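Local coordinates for protein monomethylamine methyltransferase mtmB1 (PDB 1TV3) that catalyses methyl transfer from monomethylamine to the corrinoid cofactor of its partner protein MtmC, a step in methanogenesis from methylamine, at residues 228-233 with 254-259; 11-16 with 238-243; 260-265 with 294-299. One frame throughout, in Å; residues are numbered along the deposited sequence.

Contact 1 (228-233 with 254-259). With BG4 (5-(hydroxy-methyl-amino)-3-methyl-pyrrolidine-2-carboxylic acid), chain B.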
loop_
_atom_site.group_PDB
_atom_site.type_symbol
_atom_site.label_atom_id
_atom_site.label_comp_id
_atom_site.label_asym_id
_atom_site.label_seq_id
_atom_site.Cartn_x
_atom_site.Cartn_y
_atom_site.Cartn_z
ATOM N N HIS A 228 -20.972 -2.143 4.724
ATOM C CA HIS A 228 -21.616 -2.124 3.412
ATOM C C HIS A 228 -23.067 -2.567 3.524
ATOM O O HIS A 228 -23.359 -3.683 3.948
ATOM C CB HIS A 228 -20.838 -3.017 2.449
ATOM C CG HIS A 228 -19.442 -2.537 2.209
ATOM N ND1 HIS A 228 -18.994 -2.133 0.969
ATOM C CD2 HIS A 228 -18.417 -2.321 3.067
ATOM C CE1 HIS A 228 -17.757 -1.685 1.075
ATOM N NE2 HIS A 228 -17.383 -1.787 2.338
ATOM N N GLU A 229 -23.969 -1.682 3.122
ATOM C CA GLU A 229 -25.389 -1.948 3.241
ATOM C C GLU A 229 -26.067 -2.735 2.136
ATOM O O GLU A 229 -25.745 -2.600 0.959
ATOM C CB GLU A 229 -26.143 -0.624 3.434
ATOM C CG GLU A 229 -26.247 0.264 2.183
ATOM C CD GLU A 229 -27.293 -0.225 1.176
ATOM O OE1 GLU A 229 -28.284 -0.865 1.602
ATOM O OE2 GLU A 229 -27.137 0.045 -0.038
ATOM N N VAL A 230 -27.009 -3.570 2.557
ATOM C CA VAL A 230 -27.846 -4.357 1.664
ATOM C C VAL A 230 -29.161 -4.461 2.438
ATOM O O VAL A 230 -29.162 -4.717 3.646
ATOM C CB VAL A 230 -27.259 -5.753 1.367
ATOM C CG1 VAL A 230 -27.113 -6.563 2.643
ATOM C CG2 VAL A 230 -28.155 -6.467 0.364
ATOM N N SER A 231 -30.277 -4.244 1.749
ATOM C CA SER A 231 -31.578 -4.251 2.408
ATOM C C SER A 231 -32.532 -5.382 2.080
ATOM O O SER A 231 -32.777 -5.684 0.912
ATOM C CB SER A 231 -32.310 -2.936 2.117
ATOM O OG SER A 231 -31.538 -1.815 2.501
ATOM N N GLN A 232 -33.087 -5.991 3.124
ATOM C CA GLN A 232 -34.082 -7.041 2.943
ATOM C C GLN A 232 -35.400 -6.287 2.742
ATOM O O GLN A 232 -35.533 -5.144 3.187
ATOM C CB GLN A 232 -34.197 -7.913 4.190
ATOM C CG GLN A 232 -32.981 -8.754 4.512
ATOM C CD GLN A 232 -33.277 -9.751 5.610
ATOM O OE1 GLN A 232 -34.218 -10.539 5.500
ATOM N NE2 GLN A 232 -32.479 -9.724 6.680
ATOM N N LEU A 233 -36.365 -6.918 2.083
ATOM C CA LEU A 233 -37.659 -6.281 1.845
ATOM C C LEU A 233 -38.681 -6.719 2.903
ATOM O O LEU A 233 -38.323 -7.406 3.860
ATOM C CB LEU A 233 -38.148 -6.621 0.432
ATOM C CG LEU A 233 -37.136 -6.275 -0.671
ATOM C CD1 LEU A 233 -37.696 -6.649 -2.040
ATOM C CD2 LEU A 233 -36.816 -4.786 -0.621
ATOM N N ASP A 254 -15.477 -7.147 2.216
ATOM C CA ASP A 254 -16.092 -6.004 2.900
ATOM C C ASP A 254 -16.943 -6.397 4.105
ATOM O O ASP A 254 -17.591 -7.447 4.103
ATOM C CB ASP A 254 -17.026 -5.233 1.957
ATOM C CG ASP A 254 -16.296 -4.505 0.859
ATOM O OD1 ASP A 254 -15.163 -4.032 1.095
ATOM O OD2 ASP A 254 -16.881 -4.381 -0.238
ATOM N N ILE A 255 -16.958 -5.539 5.126
ATOM C CA ILE A 255 -17.796 -5.779 6.296
ATOM C C ILE A 255 -19.212 -5.567 5.752
ATOM O O ILE A 255 -19.496 -4.534 5.138
ATOM C CB ILE A 255 -17.529 -4.746 7.421
ATOM C CG1 ILE A 255 -16.145 -4.979 8.034
ATOM C CG2 ILE A 255 -18.616 -4.833 8.485
ATOM C CD1 ILE A 255 -15.947 -6.369 8.588
ATOM N N ILE A 256 -20.091 -6.537 5.971
ATOM C CA ILE A 256 -21.453 -6.454 5.455
ATOM C C ILE A 256 -22.531 -6.166 6.493
ATOM O O ILE A 256 -22.632 -6.851 7.512
ATOM C CB ILE A 256 -21.835 -7.768 4.720
ATOM C CG1 ILE A 256 -20.911 -7.977 3.515
ATOM C CG2 ILE A 256 -23.305 -7.725 4.286
ATOM C CD1 ILE A 256 -21.186 -9.260 2.732
ATOM N N MET A 257 -23.337 -5.143 6.226
ATOM C CA MET A 257 -24.434 -4.795 7.116
ATOM C C MET A 257 -25.750 -5.071 6.403
ATOM O O MET A 257 -26.097 -4.392 5.435
ATOM C CB MET A 257 -24.412 -3.317 7.516
ATOM C CG MET A 257 -25.604 -2.960 8.410
ATOM S SD MET A 257 -26.075 -1.220 8.415
ATOM C CE MET A 257 -26.990 -1.135 6.877
ATOM N N ASP A 258 -26.472 -6.076 6.882
ATOM C CA ASP A 258 -27.762 -6.431 6.313
ATOM C C ASP A 258 -28.824 -5.694 7.120
ATOM O O ASP A 258 -28.807 -5.730 8.348
ATOM C CB ASP A 258 -27.981 -7.939 6.426
ATOM C CG ASP A 258 -29.408 -8.348 6.107
ATOM O OD1 ASP A 258 -29.657 -8.837 4.984
ATOM O OD2 ASP A 258 -30.276 -8.172 6.988
ATOM N N GLU A 259 -29.739 -5.019 6.433
ATOM C CA GLU A 259 -30.804 -4.291 7.116
ATOM C C GLU A 259 -32.190 -4.858 6.798
ATOM O O GLU A 259 -32.400 -5.477 5.754
ATOM C CB GLU A 259 -30.808 -2.813 6.707
ATOM C CG GLU A 259 -32.107 -2.428 6.009
ATOM C CD GLU A 259 -32.294 -0.949 5.825
ATOM O OE1 GLU A 259 -32.237 -0.206 6.827
ATOM O OE2 GLU A 259 -32.514 -0.533 4.670
HETATM C C1 BG4 B . -28.438 3.173 8.313
HETATM C C2 BG4 B . -29.819 3.257 7.670
HETATM C C3 BG4 B . -30.008 4.549 6.887
HETATM C C4 BG4 B . -29.708 4.171 5.428
HETATM C C5 BG4 B . -30.111 2.705 5.271
HETATM C C6 BG4 B . -31.382 4.942 7.099
HETATM N N1 BG4 B . -30.092 2.123 6.678
HETATM O O1 BG4 B . -28.287 3.567 9.481
HETATM N N2 BG4 B . -29.151 2.000 4.464
HETATM O O2 BG4 B . -27.791 1.728 4.937
HETATM C C7 BG4 B . -29.717 0.724 4.052
#
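D258 OD2 accepts two hydrogen bonds, one from Q232 NE2 at 2.7 Å across the contact and one from H294 ND1 on the next strand. The Q232 donor comes in on the syn side of the oxygen and is nearly straight, although the amide and carboxylate planes are turned 56° apart. S289 OG binds the other oxygen, OD1, so both ends of this buried carboxylate are satisfied. The residues belong to neighbouring parallel strands of a TIM-type barrel, paired in register from H228 opposite I256 to S231 opposite E259. Along the strands the backbone bonds run from H228 N to I255 O, M257 N to H228 O, V230 N to M257 O and E259 N to V230 O; beyond them, Q232 N closes on E259 O at 2.8 Å. V230 and I256 lie on the face that carries D258, where helix 240-251 packs on them. At the start of the pair the D254 carboxylate stacks on one face of the H228 ring, the planes 9° apart, with D254 CB 3.4 Å from the ring centroid; T223 O holds H228 NE2. The other face, with E229, S231, M257 and E259, looks onto the bound BG4. The E259 chain leaves the backbone midway between staggered positions (chi1 118°) and then runs extended, so that its carboxylate reaches both S231 and the ligand. S231 OG donates to E259 OE2 at 2.7 Å, on the anti side of that oxygen, while BG4 N1 donates to E259 OE1 at 3.2 Å, an oxygen also bonded by Q333. Thus held at both oxygens, the carboxylate has OE2 3.1 Å from C7, the N-methyl carbon of BG4.

Contact 2 (11-16 with 238-243)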
loop_
_atom_site.group_PDB
_atom_site.type_symbol
_atom_site.label_atom_id
_atom_site.label_comp_id
_atom_site.label_asym_id
_atom_site.label_seq_id
_atom_site.Cartn_x
_atom_site.Cartn_y
_atom_site.Cartn_z
ATOM N N ASP A 11 -26.486 -19.897 -3.669
ATOM C CA ASP A 11 -27.495 -20.931 -3.475
ATOM C C ASP A 11 -28.866 -20.265 -3.564
ATOM O O ASP A 11 -29.802 -20.824 -4.133
ATOM C CB ASP A 11 -27.352 -21.589 -2.101
ATOM C CG ASP A 11 -26.019 -22.278 -1.919
ATOM O OD1 ASP A 11 -25.637 -23.069 -2.803
ATOM O OD2 ASP A 11 -25.355 -22.036 -0.889
ATOM N N PHE A 12 -28.981 -19.065 -2.999
ATOM C CA PHE A 12 -30.249 -18.353 -3.025
ATOM C C PHE A 12 -30.718 -18.136 -4.455
ATOM O O PHE A 12 -31.877 -18.399 -4.779
ATOM C CB PHE A 12 -30.147 -16.994 -2.336
ATOM C CG PHE A 12 -31.486 -16.376 -2.058
ATOM C CD1 PHE A 12 -32.128 -16.598 -0.845
ATOM C CD2 PHE A 12 -32.144 -15.640 -3.042
ATOM C CE1 PHE A 12 -33.411 -16.104 -0.612
ATOM C CE2 PHE A 12 -33.427 -15.142 -2.823
ATOM C CZ PHE A 12 -34.063 -15.375 -1.605
ATOM N N TYR A 13 -29.819 -17.640 -5.303
ATOM C CA TYR A 13 -30.144 -17.393 -6.704
ATOM C C TYR A 13 -30.623 -18.690 -7.348
ATOM O O TYR A 13 -31.661 -18.721 -8.014
ATOM C CB TYR A 13 -28.915 -16.880 -7.459
ATOM C CG TYR A 13 -29.156 -16.678 -8.942
ATOM C CD1 TYR A 13 -29.854 -15.566 -9.409
ATOM C CD2 TYR A 13 -28.713 -17.615 -9.875
ATOM C CE1 TYR A 13 -30.107 -15.389 -10.770
ATOM C CE2 TYR A 13 -28.959 -17.450 -11.238
ATOM C CZ TYR A 13 -29.656 -16.336 -11.678
ATOM O OH TYR A 13 -29.903 -16.166 -13.022
ATOM N N ASP A 14 -29.854 -19.757 -7.151
ATOM C CA ASP A 14 -30.200 -21.060 -7.704
ATOM C C ASP A 14 -31.635 -21.433 -7.324
ATOM O O ASP A 14 -32.470 -21.715 -8.186
ATOM C CB ASP A 14 -29.245 -22.138 -7.172
ATOM C CG ASP A 14 -27.831 -22.009 -7.723
ATOM O OD1 ASP A 14 -26.943 -22.737 -7.227
ATOM O OD2 ASP A 14 -27.601 -21.199 -8.647
ATOM N N ARG A 15 -31.917 -21.418 -6.026
ATOM C CA ARG A 15 -33.237 -21.785 -5.526
ATOM C C ARG A 15 -34.357 -20.833 -5.936
ATOM O O ARG A 15 -35.495 -21.259 -6.127
ATOM C CB ARG A 15 -33.185 -21.922 -4.003
ATOM C CG ARG A 15 -32.163 -22.955 -3.552
ATOM C CD ARG A 15 -32.123 -23.146 -2.043
ATOM N NE ARG A 15 -30.990 -23.996 -1.674
ATOM C CZ ARG A 15 -30.745 -24.449 -0.450
ATOM N NH1 ARG A 15 -31.555 -24.148 0.559
ATOM N NH2 ARG A 15 -29.670 -25.196 -0.234
ATOM N N ALA A 16 -34.036 -19.553 -6.079
ATOM C CA ALA A 16 -35.033 -18.562 -6.457
ATOM C C ALA A 16 -35.564 -18.788 -7.874
ATOM O O ALA A 16 -36.654 -18.323 -8.211
ATOM C CB ALA A 16 -34.450 -17.159 -6.341
ATOM N N ILE A 238 -36.828 -10.582 -0.738
ATOM C CA ILE A 238 -35.623 -9.969 -1.291
ATOM C C ILE A 238 -35.696 -9.902 -2.818
ATOM O O ILE A 238 -36.458 -10.641 -3.449
ATOM C CB ILE A 238 -34.344 -10.769 -0.879
ATOM C CG1 ILE A 238 -33.091 -9.921 -1.110
ATOM C CG2 ILE A 238 -34.241 -12.052 -1.683
ATOM C CD1 ILE A 238 -32.982 -8.731 -0.165
ATOM N N ASP A 239 -34.917 -8.996 -3.401
ATOM C CA ASP A 239 -34.849 -8.846 -4.850
ATOM C C ASP A 239 -33.468 -9.335 -5.294
ATOM O O ASP A 239 -32.518 -9.321 -4.510
ATOM C CB ASP A 239 -35.072 -7.381 -5.259
ATOM C CG ASP A 239 -34.083 -6.425 -4.607
ATOM O OD1 ASP A 239 -34.011 -6.379 -3.364
ATOM O OD2 ASP A 239 -33.378 -5.709 -5.341
ATOM N N LEU A 240 -33.356 -9.776 -6.542
ATOM C CA LEU A 240 -32.089 -10.292 -7.048
ATOM C C LEU A 240 -30.959 -9.266 -7.106
ATOM O O LEU A 240 -29.789 -9.633 -7.016
ATOM C CB LEU A 240 -32.297 -10.943 -8.420
ATOM C CG LEU A 240 -33.140 -12.225 -8.386
ATOM C CD1 LEU A 240 -33.186 -12.843 -9.773
ATOM C CD2 LEU A 240 -32.552 -13.216 -7.390
ATOM N N ASP A 241 -31.299 -7.989 -7.258
ATOM C CA ASP A 241 -30.285 -6.935 -7.286
ATOM C C ASP A 241 -29.454 -6.996 -6.007
ATOM O O ASP A 241 -28.230 -6.884 -6.040
ATOM C CB ASP A 241 -30.950 -5.560 -7.390
ATOM C CG ASP A 241 -30.956 -5.016 -8.807
ATOM O OD1 ASP A 241 -31.098 -5.815 -9.760
ATOM O OD2 ASP A 241 -30.829 -3.780 -8.967
ATOM N N ALA A 242 -30.133 -7.178 -4.879
ATOM C CA ALA A 242 -29.465 -7.251 -3.588
ATOM C C ALA A 242 -28.565 -8.482 -3.525
ATOM O O ALA A 242 -27.492 -8.446 -2.921
ATOM C CB ALA A 242 -30.496 -7.299 -2.472
ATOM N N ILE A 243 -29.006 -9.568 -4.151
ATOM C CA ILE A 243 -28.236 -10.807 -4.167
ATOM C C ILE A 243 -26.889 -10.611 -4.874
ATOM O O ILE A 243 -25.865 -11.142 -4.433
ATOM C CB ILE A 243 -29.038 -11.943 -4.854
ATOM C CG1 ILE A 243 -30.309 -12.243 -4.045
ATOM C CG2 ILE A 243 -28.173 -13.191 -5.002
ATOM C CD1 ILE A 243 -30.060 -12.645 -2.592
#
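The F12 ring is met obliquely by two isoleucines: I243 CD1 lies 3.7 Å from CD2, on the inner part of the ring, and I238 CG2 reaches 3.3 Å from CZ at its far end, a tight approach. The Y13 ring instead takes L240 at its edge, with L240 CD2 near the ring plane and 4.1 Å from Y13 CD1. Both aromatic side chains leave their helix with CG anti to the backbone N (chi1 -167° for F12 and 177° for Y13), but being adjacent on the helix they diverge, F12 toward the isoleucines and Y13 across the leucine, at about a right angle to it. The contact thus sets the N-terminal helix 9-18 against the first turn of helix 240-251 and the short strand before it, with D239 at the N-cap and D79 OD2 accepting from L240 N. I75 of strand 75-77 and M288 of helix 271-288 also touch F12. With an alanine in place of F12, I238 CG2 and I243 CD1 would probably lose the ring they rest on, leaving a gap between helix 9-18 and segment 238-243. Y13 OH is bonded to K17 NZ, while S173 of a third subunit packs on the Y13 side chain and A16 CB approaches L240 CD2 to 4.5 Å.

Contact 3 (260-265 with 294-299). With BG4 (5-(hydroxy-methyl-amino)-3-methyl-pyrrolidine-2-carboxylic acid), chain B.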
loop_
_atom_site.group_PDB
_atom_site.type_symbol
_atom_site.label_atom_id
_atom_site.label_comp_id
_atom_site.label_asym_id
_atom_site.label_seq_id
_atom_site.Cartn_x
_atom_site.Cartn_y
_atom_site.Cartn_z
ATOM N N GLN A 260 -33.131 -4.617 7.707
ATOM C CA GLN A 260 -34.521 -5.024 7.530
ATOM C C GLN A 260 -35.342 -4.213 8.521
ATOM O O GLN A 260 -35.014 -4.147 9.708
ATOM C CB GLN A 260 -34.711 -6.525 7.773
ATOM C CG GLN A 260 -35.899 -7.126 7.005
ATOM C CD GLN A 260 -37.254 -6.873 7.666
ATOM O OE1 GLN A 260 -38.258 -6.640 6.986
ATOM N NE2 GLN A 260 -37.289 -6.938 8.993
ATOM N N MET A 261 -36.393 -3.572 8.023
ATOM C CA MET A 261 -37.257 -2.751 8.858
ATOM C C MET A 261 -38.656 -3.353 8.927
ATOM O O MET A 261 -39.533 -3.002 8.134
ATOM C CB MET A 261 -37.333 -1.331 8.290
ATOM C CG MET A 261 -35.995 -0.608 8.224
ATOM S SD MET A 261 -36.172 1.094 7.635
ATOM C CE MET A 261 -36.696 1.932 9.139
ATOM N N PRO A 262 -38.881 -4.273 9.878
ATOM C CA PRO A 262 -40.202 -4.898 10.008
ATOM C C PRO A 262 -41.256 -3.843 10.332
ATOM O O PRO A 262 -41.022 -2.945 11.140
ATOM C CB PRO A 262 -39.997 -5.912 11.134
ATOM C CG PRO A 262 -38.943 -5.259 11.987
ATOM C CD PRO A 262 -37.977 -4.709 10.957
ATOM N N ILE A 263 -42.416 -3.957 9.697
ATOM C CA ILE A 263 -43.487 -2.988 9.884
ATOM C C ILE A 263 -44.570 -3.391 10.886
ATOM O O ILE A 263 -45.292 -4.371 10.676
ATOM C CB ILE A 263 -44.153 -2.682 8.527
ATOM C CG1 ILE A 263 -43.093 -2.159 7.552
ATOM C CG2 ILE A 263 -45.278 -1.666 8.703
ATOM C CD1 ILE A 263 -43.595 -1.950 6.137
ATOM N N PHE A 264 -44.676 -2.640 11.979
ATOM C CA PHE A 264 -45.706 -2.918 12.971
ATOM C C PHE A 264 -47.046 -2.575 12.330
ATOM O O PHE A 264 -47.237 -1.457 11.851
ATOM C CB PHE A 264 -45.537 -2.056 14.222
ATOM C CG PHE A 264 -46.769 -2.018 15.082
ATOM C CD1 PHE A 264 -47.210 -3.166 15.738
ATOM C CD2 PHE A 264 -47.535 -0.858 15.173
ATOM C CE1 PHE A 264 -48.398 -3.160 16.467
ATOM C CE2 PHE A 264 -48.726 -0.842 15.900
ATOM C CZ PHE A 264 -49.158 -1.997 16.547
ATOM N N GLY A 265 -47.970 -3.530 12.335
ATOM C CA GLY A 265 -49.267 -3.297 11.728
ATOM C C GLY A 265 -49.186 -3.579 10.240
ATOM O O GLY A 265 -50.105 -3.270 9.480
ATOM N N HIS A 294 -26.360 -7.102 11.615
ATOM C CA HIS A 294 -27.697 -6.790 11.113
ATOM C C HIS A 294 -28.281 -5.510 11.695
ATOM O O HIS A 294 -28.278 -5.312 12.908
ATOM C CB HIS A 294 -28.655 -7.951 11.416
ATOM C CG HIS A 294 -30.071 -7.700 10.991
ATOM N ND1 HIS A 294 -30.463 -7.687 9.670
ATOM C CD2 HIS A 294 -31.185 -7.432 11.716
ATOM C CE1 HIS A 294 -31.758 -7.423 9.598
ATOM N NE2 HIS A 294 -32.219 -7.264 10.826
ATOM N N LEU A 295 -28.793 -4.651 10.820
ATOM C CA LEU A 295 -29.406 -3.399 11.241
ATOM C C LEU A 295 -30.932 -3.557 11.247
ATOM O O LEU A 295 -31.536 -3.858 10.216
ATOM C CB LEU A 295 -29.021 -2.272 10.281
ATOM C CG LEU A 295 -29.646 -0.911 10.617
ATOM C CD1 LEU A 295 -29.036 -0.353 11.900
ATOM C CD2 LEU A 295 -29.420 0.044 9.464
ATOM N N ASP A 296 -31.545 -3.351 12.408
ATOM C CA ASP A 296 -32.999 -3.464 12.552
ATOM C C ASP A 296 -33.617 -2.077 12.338
ATOM O O ASP A 296 -32.912 -1.113 12.018
ATOM C CB ASP A 296 -33.339 -3.984 13.955
ATOM C CG ASP A 296 -34.787 -4.451 14.091
ATOM O OD1 ASP A 296 -35.593 -4.262 13.157
ATOM O OD2 ASP A 296 -35.119 -5.012 15.156
ATOM N N GLY A 297 -34.930 -1.980 12.514
ATOM C CA GLY A 297 -35.602 -0.707 12.344
ATOM C C GLY A 297 -37.108 -0.879 12.272
ATOM O O GLY A 297 -37.722 -0.529 11.263
ATOM N N PRO A 298 -37.735 -1.426 13.327
ATOM C CA PRO A 298 -39.189 -1.620 13.319
ATOM C C PRO A 298 -39.850 -0.264 13.114
ATOM O O PRO A 298 -39.510 0.701 13.797
ATOM C CB PRO A 298 -39.475 -2.198 14.706
ATOM C CG PRO A 298 -38.172 -2.871 15.080
ATOM C CD PRO A 298 -37.156 -1.858 14.611
ATOM N N VAL A 299 -40.785 -0.187 12.176
ATOM C CA VAL A 299 -41.451 1.077 11.904
ATOM C C VAL A 299 -42.975 0.960 11.966
ATOM O O VAL A 299 -43.558 -0.020 11.502
ATOM C CB VAL A 299 -41.010 1.624 10.526
ATOM C CG1 VAL A 299 -41.296 0.598 9.446
ATOM C CG2 VAL A 299 -41.721 2.938 10.230
HETATM C C1 BG4 B . -28.438 3.173 8.313
HETATM C C2 BG4 B . -29.819 3.257 7.670
HETATM C C3 BG4 B . -30.008 4.549 6.887
HETATM C C4 BG4 B . -29.708 4.171 5.428
HETATM C C5 BG4 B . -30.111 2.705 5.271
HETATM C C6 BG4 B . -31.382 4.942 7.099
HETATM N N1 BG4 B . -30.092 2.123 6.678
HETATM O O1 BG4 B . -28.287 3.567 9.481
HETATM N N2 BG4 B . -29.151 2.000 4.464
HETATM O O2 BG4 B . -27.791 1.728 4.937
HETATM C C7 BG4 B . -29.717 0.724 4.052
HETATM O O HOH W 1 -34.813 -6.461 11.357
#
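M261 wraps its side chain around the carbonyl oxygen of G297. Its CB sits 3.1 Å from G297 O, CG passes 3.5 Å from the same oxygen, and the bend at chi3 (81°) turns the terminal CE back to 3.4 Å from G297 O; a CB on the glycine would crowd M261 CG. Q333 of strand 330-333 touches M261 as well.

Earlier in the segments, Q260 N donates to L295 O at 3.1 Å, almost in line with the carbonyl. Q260 CB lies at the edge of the H294 ring, 3.6 Å from CE1. A water in the plane of that ring is hydrogen-bonded to both H294 NE2 and Q260 O, joining imidazole and backbone, while H294 ND1 is bonded to D258 OD2 on strand 255-259. D296 turns OD1 to the CD of P262, crossing the proline ring at about a right angle, and its OD2 forms a salt bridge with R361.

Beyond the prolines, whose CG atoms touch, the pairing becomes a short parallel ladder: V299 N donates to P262 O at 3.0 Å and F264 N to V299 O at 2.9 Å. I263 and V299 lie side by side, pointing the same way, with their CG1 atoms 3.8 Å apart.

On the ligand side, L295 extends from CG anti to the backbone N (chi1 179°), and its CD2 packs against C1 and N1 of BG4. Strand 263-264, helix 271-288 and strand 293-300 form a beta-alpha-beta unit, the repeating element of the TIM barrel, and the contact pairs its two parallel strands beside the BG4 pocket.

How the contacts relate
Contacts 1 and 3 belong to one parallel sheet and follow each other along it: strand 255-259 lies between strands 227-231 and 293-300, and D258 O stands 2.7 Å from L295 N, a probable hydrogen bond between them. Both touch BG4, contact 1 with four side chains and contact 3 with L295; their centres are 14 Å apart. Contact 2 lies outside the barrel wall, its centre about 22 Å from the centre of the chain, with the I238 side chain about 11 Å from BG4. It still meets contact 1, through S231 O and I238 CD1 at 3.2 Å and through V230 CG2 and A242 CB. Contacts 2 and 3 do not touch; their nearest atoms are about 8 Å apart.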